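Local coordinates for peptide ABC transporter, peptide-binding protein (Thermus thermophilus, PDB 2D5W) that probably serves as the solute-binding component of a peptide ABC transporter, capturing oligopeptides for uptake, at residues V555-A567 / E581-Q595. Sequence-based numbering, arbitrary orientation.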
ATOM      1  N   VAL A 555      12.582 -12.934   8.851  1.00  8.93           N
ATOM      2  CA  VAL A 555      13.243 -13.805   9.816  1.00  8.64           C
ATOM      3  C   VAL A 555      12.201 -14.869  10.116  1.00  8.90           C
ATOM      4  O   VAL A 555      11.107 -14.562  10.594  1.00 10.64           O
ATOM      5  CB  VAL A 555      13.626 -13.042  11.096  1.00  8.62           C
ATOM      6  CG1 VAL A 555      14.384 -13.966  12.047  1.00 10.40           C
ATOM      7  CG2 VAL A 555      14.490 -11.841  10.732  1.00 10.08           C
ATOM      8  N   VAL A 556      12.545 -16.120   9.828  1.00  9.09           N
ATOM      9  CA  VAL A 556      11.607 -17.223   9.981  1.00  8.82           C
ATOM     10  C   VAL A 556      12.173 -18.362  10.817  1.00  8.27           C
ATOM     11  O   VAL A 556      13.253 -18.876  10.526  1.00  9.22           O
ATOM     12  CB  VAL A 556      11.215 -17.757   8.582  1.00  9.01           C
ATOM     13  CG1 VAL A 556      10.166 -18.848   8.703  1.00 12.16           C
ATOM     14  CG2 VAL A 556      10.709 -16.612   7.713  1.00 10.52           C
ATOM     15  N   ARG A 557      11.439 -18.766  11.847  1.00  8.86           N
ATOM     16  CA  ARG A 557      11.899 -19.846  12.708  1.00  9.08           C
ATOM     17  C   ARG A 557      12.018 -21.150  11.938  1.00  9.95           C
ATOM     18  O   ARG A 557      11.163 -21.482  11.113  1.00  9.71           O
ATOM     19  CB  ARG A 557      10.944 -20.058  13.883  1.00  9.40           C
ATOM     20  CG  ARG A 557      11.526 -20.974  14.960  1.00 11.96           C
ATOM     21  CD  ARG A 557      10.487 -21.432  15.965  1.00 13.62           C
ATOM     22  NE  ARG A 557       9.784 -20.325  16.611  1.00 14.85           N
ATOM     23  CZ  ARG A 557      10.310 -19.522  17.531  1.00 14.68           C
ATOM     24  NH1 ARG A 557      11.564 -19.685  17.935  1.00 16.49           N
ATOM     25  NH2 ARG A 557       9.573 -18.558  18.060  1.00 17.47           N
ATOM     26  N   LYS A 558      13.083 -21.894  12.209  1.00  9.92           N
ATOM     27  CA  LYS A 558      13.269 -23.169  11.540  1.00 10.27           C
ATOM     28  C   LYS A 558      12.104 -24.075  11.905  1.00  9.66           C
ATOM     29  O   LYS A 558      11.631 -24.072  13.042  1.00 11.53           O
ATOM     30  CB  LYS A 558      14.610 -23.785  11.946  1.00 12.70           C
ATOM     31  CG  LYS A 558      15.786 -22.992  11.386  1.00 15.60           C
ATOM     32  CD  LYS A 558      17.132 -23.568  11.765  1.00 17.21           C
ATOM     33  CE  LYS A 558      18.252 -22.773  11.111  1.00 16.18           C
ATOM     34  NZ  LYS A 558      18.248 -22.879   9.620  1.00 16.28           N
ATOM     35  N   GLY A 559      11.615 -24.819  10.919  1.00  9.83           N
ATOM     36  CA  GLY A 559      10.493 -25.709  11.154  1.00 10.56           C
ATOM     37  C   GLY A 559       9.178 -25.168  10.614  1.00  9.11           C
ATOM     38  O   GLY A 559       8.246 -25.933  10.373  1.00 10.38           O
ATOM     39  N   LEU A 560       9.093 -23.854  10.422  1.00  9.87           N
ATOM     40  CA  LEU A 560       7.874 -23.240   9.899  1.00  9.68           C
ATOM     41  C   LEU A 560       7.920 -23.278   8.381  1.00 10.12           C
ATOM     42  O   LEU A 560       8.840 -22.739   7.774  1.00 11.81           O
ATOM     43  CB  LEU A 560       7.757 -21.782  10.363  1.00 10.20           C
ATOM     44  CG  LEU A 560       6.446 -21.087   9.967  1.00  9.53           C
ATOM     45  CD1 LEU A 560       5.293 -21.674  10.772  1.00 10.70           C
ATOM     46  CD2 LEU A 560       6.550 -19.590  10.220  1.00 11.29           C
ATOM     47  N   VAL A 561       6.934 -23.914   7.760  1.00  8.98           N
ATOM     48  CA  VAL A 561       6.918 -23.987   6.307  1.00  9.65           C
ATOM     49  C   VAL A 561       5.750 -23.260   5.659  1.00  8.92           C
ATOM     50  O   VAL A 561       4.691 -23.052   6.270  1.00  9.68           O
ATOM     51  CB  VAL A 561       6.931 -25.452   5.795  1.00 11.37           C
ATOM     52  CG1 VAL A 561       8.260 -26.105   6.136  1.00 13.31           C
ATOM     53  CG2 VAL A 561       5.773 -26.228   6.391  1.00 12.26           C
ATOM     54  N   ASN A 562       5.989 -22.876   4.409  1.00  9.56           N
ATOM     55  CA  ASN A 562       5.044 -22.178   3.553  1.00  9.07           C
ATOM     56  C   ASN A 562       4.806 -20.705   3.876  1.00  9.47           C
ATOM     57  O   ASN A 562       3.940 -20.067   3.277  1.00 10.45           O
ATOM     58  CB  ASN A 562       3.731 -22.963   3.481  1.00  9.99           C
ATOM     59  CG  ASN A 562       3.939 -24.362   2.929  1.00  8.71           C
ATOM     60  OD1 ASN A 562       4.818 -24.581   2.094  1.00 10.34           O
ATOM     61  ND2 ASN A 562       3.133 -25.314   3.388  1.00 10.66           N
ATOM     62  N   TYR A 563       5.581 -20.170   4.818  1.00  9.24           N
ATOM     63  CA  TYR A 563       5.504 -18.748   5.162  1.00  8.91           C
ATOM     64  C   TYR A 563       6.530 -18.167   4.192  1.00  8.74           C
ATOM     65  O   TYR A 563       7.684 -17.924   4.553  1.00  9.73           O
ATOM     66  CB  TYR A 563       5.952 -18.511   6.606  1.00  9.52           C
ATOM     67  CG  TYR A 563       5.730 -17.089   7.079  1.00  8.73           C
ATOM     68  CD1 TYR A 563       4.516 -16.707   7.649  1.00  8.66           C
ATOM     69  CD2 TYR A 563       6.713 -16.115   6.912  1.00  9.02           C
ATOM     70  CE1 TYR A 563       4.285 -15.388   8.042  1.00  8.76           C
ATOM     71  CE2 TYR A 563       6.494 -14.794   7.298  1.00  8.84           C
ATOM     72  CZ  TYR A 563       5.278 -14.437   7.860  1.00  8.66           C
ATOM     73  OH  TYR A 563       5.052 -13.131   8.228  1.00  9.38           O
ATOM     74  N   VAL A 564       6.090 -17.960   2.955  1.00  9.43           N
ATOM     75  CA  VAL A 564       6.950 -17.496   1.877  1.00 10.37           C
ATOM     76  C   VAL A 564       6.385 -16.287   1.152  1.00 10.28           C
ATOM     77  O   VAL A 564       5.175 -16.181   0.948  1.00 11.00           O
ATOM     78  CB  VAL A 564       7.159 -18.650   0.864  1.00 11.14           C
ATOM     79  CG1 VAL A 564       7.941 -18.175  -0.352  1.00 12.74           C
ATOM     80  CG2 VAL A 564       7.869 -19.803   1.556  1.00 11.01           C
ATOM     81  N   ALA A 565       7.276 -15.385   0.757  1.00  9.91           N
ATOM     82  CA  ALA A 565       6.892 -14.180   0.042  1.00 10.25           C
ATOM     83  C   ALA A 565       7.735 -14.038  -1.220  1.00 10.63           C
ATOM     84  O   ALA A 565       8.814 -14.623  -1.334  1.00 11.81           O
ATOM     85  CB  ALA A 565       7.086 -12.957   0.938  1.00 11.73           C
ATOM     86  N   SER A 566       7.226 -13.270  -2.174  1.00 11.85           N
ATOM     87  CA  SER A 566       7.938 -13.011  -3.417  1.00 11.82           C
ATOM     88  C   SER A 566       7.671 -11.550  -3.746  1.00 11.63           C
ATOM     89  O   SER A 566       6.970 -10.866  -3.006  1.00 13.23           O
ATOM     90  CB  SER A 566       7.421 -13.907  -4.543  1.00 11.91           C
ATOM     91  OG  SER A 566       6.092 -13.565  -4.886  1.00 12.97           O
ATOM     92  N   ALA A 567       8.223 -11.072  -4.853  1.00 12.40           N
ATOM     93  CA  ALA A 567       8.033  -9.679  -5.238  1.00 12.21           C
ATOM     94  C   ALA A 567       6.567  -9.257  -5.270  1.00 12.57           C
ATOM     95  O   ALA A 567       6.224  -8.153  -4.844  1.00 13.00           O
ATOM     96  CB  ALA A 567       8.674  -9.425  -6.595  1.00 13.63           C
ATOM     97  N   GLU A 581      -2.107 -22.937   4.669  1.00  9.96           N
ATOM     98  CA  GLU A 581      -1.130 -24.024   4.618  1.00 10.43           C
ATOM     99  C   GLU A 581       0.172 -23.727   5.350  1.00 10.59           C
ATOM    100  O   GLU A 581       1.163 -24.433   5.173  1.00 11.56           O
ATOM    101  CB  GLU A 581      -0.845 -24.425   3.162  1.00 13.49           C
ATOM    102  CG  GLU A 581      -0.548 -23.268   2.232  1.00 16.42           C
ATOM    103  CD  GLU A 581      -0.261 -23.711   0.806  1.00 15.70           C
ATOM    104  OE1 GLU A 581      -0.873 -24.697   0.341  1.00 18.13           O
ATOM    105  OE2 GLU A 581       0.567 -23.060   0.143  1.00 15.54           O
ATOM    106  N   ILE A 582       0.172 -22.687   6.174  1.00 10.07           N
ATOM    107  CA  ILE A 582       1.357 -22.346   6.947  1.00 10.55           C
ATOM    108  C   ILE A 582       1.327 -23.200   8.211  1.00  8.87           C
ATOM    109  O   ILE A 582       0.319 -23.259   8.917  1.00  8.82           O
ATOM    110  CB  ILE A 582       1.376 -20.844   7.305  1.00  9.79           C
ATOM    111  CG1 ILE A 582       1.491 -20.019   6.016  1.00 11.59           C
ATOM    112  CG2 ILE A 582       2.534 -20.548   8.254  1.00 10.90           C
ATOM    113  CD1 ILE A 582       1.368 -18.522   6.208  1.00 13.04           C
ATOM    114  N   GLY A 583       2.430 -23.883   8.489  1.00  9.29           N
ATOM    115  CA  GLY A 583       2.462 -24.730   9.663  1.00  9.49           C
ATOM    116  C   GLY A 583       3.832 -25.265  10.014  1.00  8.54           C
ATOM    117  O   GLY A 583       4.819 -24.999   9.328  1.00  9.74           O
ATOM    118  N   TRP A 584       3.870 -26.036  11.094  1.00  8.73           N
ATOM    119  CA  TRP A 584       5.099 -26.627  11.595  1.00  9.75           C
ATOM    120  C   TRP A 584       5.299 -28.031  11.036  1.00  9.35           C
ATOM    121  O   TRP A 584       4.406 -28.873  11.125  1.00  9.87           O
ATOM    122  CB  TRP A 584       5.048 -26.669  13.121  1.00 10.13           C
ATOM    123  CG  TRP A 584       4.880 -25.310  13.737  1.00  9.77           C
ATOM    124  CD1 TRP A 584       3.732 -24.763  14.236  1.00 10.80           C
ATOM    125  CD2 TRP A 584       5.891 -24.302  13.860  1.00  9.23           C
ATOM    126  NE1 TRP A 584       3.967 -23.474  14.662  1.00  9.76           N
ATOM    127  CE2 TRP A 584       5.283 -23.168  14.439  1.00  9.76           C
ATOM    128  CE3 TRP A 584       7.251 -24.250  13.531  1.00  9.59           C
ATOM    129  CZ2 TRP A 584       5.993 -21.990  14.699  1.00  9.60           C
ATOM    130  CZ3 TRP A 584       7.957 -23.080  13.789  1.00 10.81           C
ATOM    131  CH2 TRP A 584       7.324 -21.966  14.368  1.00  9.47           C
ATOM    132  N   GLU A 585       6.469 -28.287  10.462  1.00 10.47           N
ATOM    133  CA  GLU A 585       6.737 -29.601   9.893  1.00 11.20           C
ATOM    134  C   GLU A 585       6.608 -30.728  10.915  1.00 11.03           C
ATOM    135  O   GLU A 585       6.161 -31.823  10.573  1.00 11.86           O
ATOM    136  CB  GLU A 585       8.124 -29.635   9.247  1.00 11.70           C
ATOM    137  CG  GLU A 585       8.292 -28.614   8.136  1.00 13.76           C
ATOM    138  CD  GLU A 585       9.552 -28.825   7.318  1.00 12.92           C
ATOM    139  OE1 GLU A 585       9.469 -29.470   6.250  1.00 13.65           O
ATOM    140  OE2 GLU A 585      10.624 -28.347   7.743  1.00 14.76           O
ATOM    141  N   SER A 586       6.981 -30.467  12.166  1.00 10.63           N
ATOM    142  CA  SER A 586       6.899 -31.495  13.201  1.00 11.40           C
ATOM    143  C   SER A 586       5.451 -31.831  13.559  1.00 11.33           C
ATOM    144  O   SER A 586       5.191 -32.803  14.272  1.00 12.19           O
ATOM    145  CB  SER A 586       7.677 -31.074  14.451  1.00 12.88           C
ATOM    146  OG  SER A 586       7.103 -29.938  15.065  1.00 13.64           O
ATOM    147  N   ARG A 587       4.518 -31.019  13.064  1.00 11.65           N
ATOM    148  CA  ARG A 587       3.088 -31.239  13.275  1.00 12.26           C
ATOM    149  C   ARG A 587       2.527 -31.965  12.053  1.00 11.55           C
ATOM    150  O   ARG A 587       1.364 -32.368  12.029  1.00 13.12           O
ATOM    151  CB  ARG A 587       2.358 -29.903  13.441  1.00 13.65           C
ATOM    152  CG  ARG A 587       2.399 -29.335  14.843  1.00 16.70           C
ATOM    153  CD  ARG A 587       1.307 -29.945  15.699  1.00 20.72           C
ATOM    154  NE  ARG A 587       1.338 -29.437  17.066  1.00 23.59           N
ATOM    155  CZ  ARG A 587       0.407 -29.692  17.979  1.00 23.58           C
ATOM    156  NH1 ARG A 587       0.518 -29.190  19.201  1.00 26.08           N
ATOM    157  NH2 ARG A 587      -0.641 -30.445  17.668  1.00 25.65           N
ATOM    158  N   GLY A 588       3.364 -32.125  11.034  1.00 11.35           N
ATOM    159  CA  GLY A 588       2.928 -32.799   9.826  1.00 11.99           C
ATOM    160  C   GLY A 588       2.678 -31.861   8.661  1.00 11.38           C
ATOM    161  O   GLY A 588       2.308 -32.308   7.578  1.00 12.04           O
ATOM    162  N   ALA A 589       2.872 -30.561   8.872  1.00 11.14           N
ATOM    163  CA  ALA A 589       2.658 -29.592   7.800  1.00 11.15           C
ATOM    164  C   ALA A 589       3.556 -29.952   6.618  1.00 11.31           C
ATOM    165  O   ALA A 589       4.752 -30.198   6.788  1.00 11.57           O
ATOM    166  CB  ALA A 589       2.967 -28.188   8.290  1.00 10.42           C
ATOM    167  N   VAL A 590       2.976 -29.972   5.422  1.00 11.08           N
ATOM    168  CA  VAL A 590       3.707 -30.334   4.215  1.00 11.75           C
ATOM    169  C   VAL A 590       4.260 -29.126   3.466  1.00 10.89           C
ATOM    170  O   VAL A 590       3.508 -28.261   3.015  1.00 10.76           O
ATOM    171  CB  VAL A 590       2.801 -31.148   3.262  1.00 11.79           C
ATOM    172  CG1 VAL A 590       3.568 -31.528   2.007  1.00 12.59           C
ATOM    173  CG2 VAL A 590       2.294 -32.395   3.972  1.00 13.32           C
ATOM    174  N   LYS A 591       5.582 -29.075   3.330  1.00 11.42           N
ATOM    175  CA  LYS A 591       6.235 -27.976   2.629  1.00 12.02           C
ATOM    176  C   LYS A 591       5.836 -27.991   1.155  1.00 12.71           C
ATOM    177  O   LYS A 591       5.956 -29.019   0.483  1.00 13.86           O
ATOM    178  CB  LYS A 591       7.753 -28.103   2.761  1.00 12.63           C
ATOM    179  CG  LYS A 591       8.515 -26.921   2.199  1.00 13.12           C
ATOM    180  CD  LYS A 591      10.016 -27.098   2.365  1.00 13.50           C
ATOM    181  CE  LYS A 591      10.768 -25.882   1.850  1.00 14.63           C
ATOM    182  NZ  LYS A 591      12.242 -26.067   1.939  1.00 15.80           N
ATOM    183  N   LYS A 592       5.364 -26.852   0.660  1.00 12.34           N
ATOM    184  CA  LYS A 592       4.937 -26.724  -0.732  1.00 13.30           C
ATOM    185  C   LYS A 592       5.666 -25.595  -1.454  1.00 13.71           C
ATOM    186  O   LYS A 592       5.671 -25.536  -2.686  1.00 16.30           O
ATOM    187  CB  LYS A 592       3.429 -26.464  -0.798  1.00 15.06           C
ATOM    188  CG  LYS A 592       2.567 -27.625  -0.345  1.00 19.06           C
ATOM    189  CD  LYS A 592       2.718 -28.817  -1.273  1.00 22.82           C
ATOM    190  CE  LYS A 592       1.816 -29.958  -0.844  1.00 23.60           C
ATOM    191  NZ  LYS A 592       0.383 -29.556  -0.831  1.00 28.05           N
ATOM    192  N   TRP A 593       6.272 -24.697  -0.686  1.00 12.64           N
ATOM    193  CA  TRP A 593       6.999 -23.568  -1.248  1.00 12.85           C
ATOM    194  C   TRP A 593       8.354 -23.435  -0.568  1.00 12.76           C
ATOM    195  O   TRP A 593       8.515 -23.843   0.580  1.00 13.62           O
ATOM    196  CB  TRP A 593       6.210 -22.268  -1.040  1.00 12.75           C
ATOM    197  CG  TRP A 593       4.813 -22.321  -1.565  1.00 12.33           C
ATOM    198  CD1 TRP A 593       3.704 -22.773  -0.910  1.00 12.16           C
ATOM    199  CD2 TRP A 593       4.385 -21.973  -2.888  1.00 12.49           C
ATOM    200  NE1 TRP A 593       2.613 -22.733  -1.745  1.00 13.06           N
ATOM    201  CE2 TRP A 593       3.003 -22.248  -2.964  1.00 13.00           C
ATOM    202  CE3 TRP A 593       5.036 -21.460  -4.017  1.00 14.03           C
ATOM    203  CZ2 TRP A 593       2.256 -22.026  -4.128  1.00 13.98           C
ATOM    204  CZ3 TRP A 593       4.296 -21.240  -5.174  1.00 14.73           C
ATOM    205  CH2 TRP A 593       2.921 -21.523  -5.218  1.00 14.18           C
ATOM    206  N   ASP A 594       9.331 -22.887  -1.282  1.00 13.56           N
ATOM    207  CA  ASP A 594      10.649 -22.662  -0.705  1.00 14.39           C
ATOM    208  C   ASP A 594      11.031 -21.223  -0.998  1.00 13.59           C
ATOM    209  O   ASP A 594      10.988 -20.775  -2.144  1.00 14.40           O
ATOM    210  CB  ASP A 594      11.710 -23.592  -1.285  1.00 16.86           C
ATOM    211  CG  ASP A 594      13.047 -23.435  -0.578  1.00 18.32           C
ATOM    212  OD1 ASP A 594      13.181 -23.928   0.564  1.00 20.33           O
ATOM    213  OD2 ASP A 594      13.956 -22.797  -1.147  1.00 20.18           O
ATOM    214  N   GLN A 595      11.427 -20.512   0.048  1.00 13.08           N
ATOM    215  CA  GLN A 595      11.780 -19.106  -0.058  1.00 12.05           C
ATOM    216  C   GLN A 595      12.989 -18.760  -0.927  1.00 12.68           C
ATOM    217  O   GLN A 595      13.020 -17.704  -1.553  1.00 12.97           O
ATOM    218  CB  GLN A 595      11.997 -18.540   1.348  1.00 12.18           C
ATOM    219  CG  GLN A 595      12.247 -17.052   1.374  1.00 11.15           C
ATOM    220  CD  GLN A 595      11.056 -16.264   0.878  1.00 10.11           C
ATOM    221  OE1 GLN A 595      10.084 -16.054   1.607  1.00 10.86           O
ATOM    222  NE2 GLN A 595      11.116 -15.838  -0.373  1.00 10.92           N
TER
HETATM  223  O   HOH W   1       8.334 -27.983  13.195  1.00 17.58           O
HETATM  224  O   HOH W   2       8.471 -23.327   3.207  1.00 11.84           O
HETATM  225  O   HOH W   3      10.266 -17.010   4.229  1.00 12.53           O
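L560-V561 and G583-W584 pair as a two-stranded antiparallel sheet: V561 N donates to G583 O (2.8 Å), G583 N returns a bond to V561 O, and E585 N extends the pairing to G559 O. On one face of this sheet L560 reaches over W584, its CD1 3.9 Å from the centre of the six-membered ring and almost on the ring normal, a CH-pi contact; R557 CD lies against CH2 of the same indole. The indole N-H goes to S7 O, and L560 and I582 both touch L8 of strand 7-12, tying this small antiparallel sheet to the sheet that contains strand 7-12.

Next comes N562, buried, with CG anti to its carbonyl carbon (chi1 -59°), which swings the amide in among the backbone of 581-595. N562 ND2 donates to E581 O (2.8 Å) and V590 O, both close to the amide plane. N562 OD1 accepts from K592 N (2.7 Å), on a lone pair, and from W593 N. Further along, the Q595 amide pairs with the A565 backbone: Q595 NE2 donates to A565 O (2.8 Å) and A565 N donates to Q595 OE1. Two side-chain amides thus stand in for strand pairing: N562 ties E581 and the loop 590-593 to its own strand end, and Q595 fastens the next step to A565.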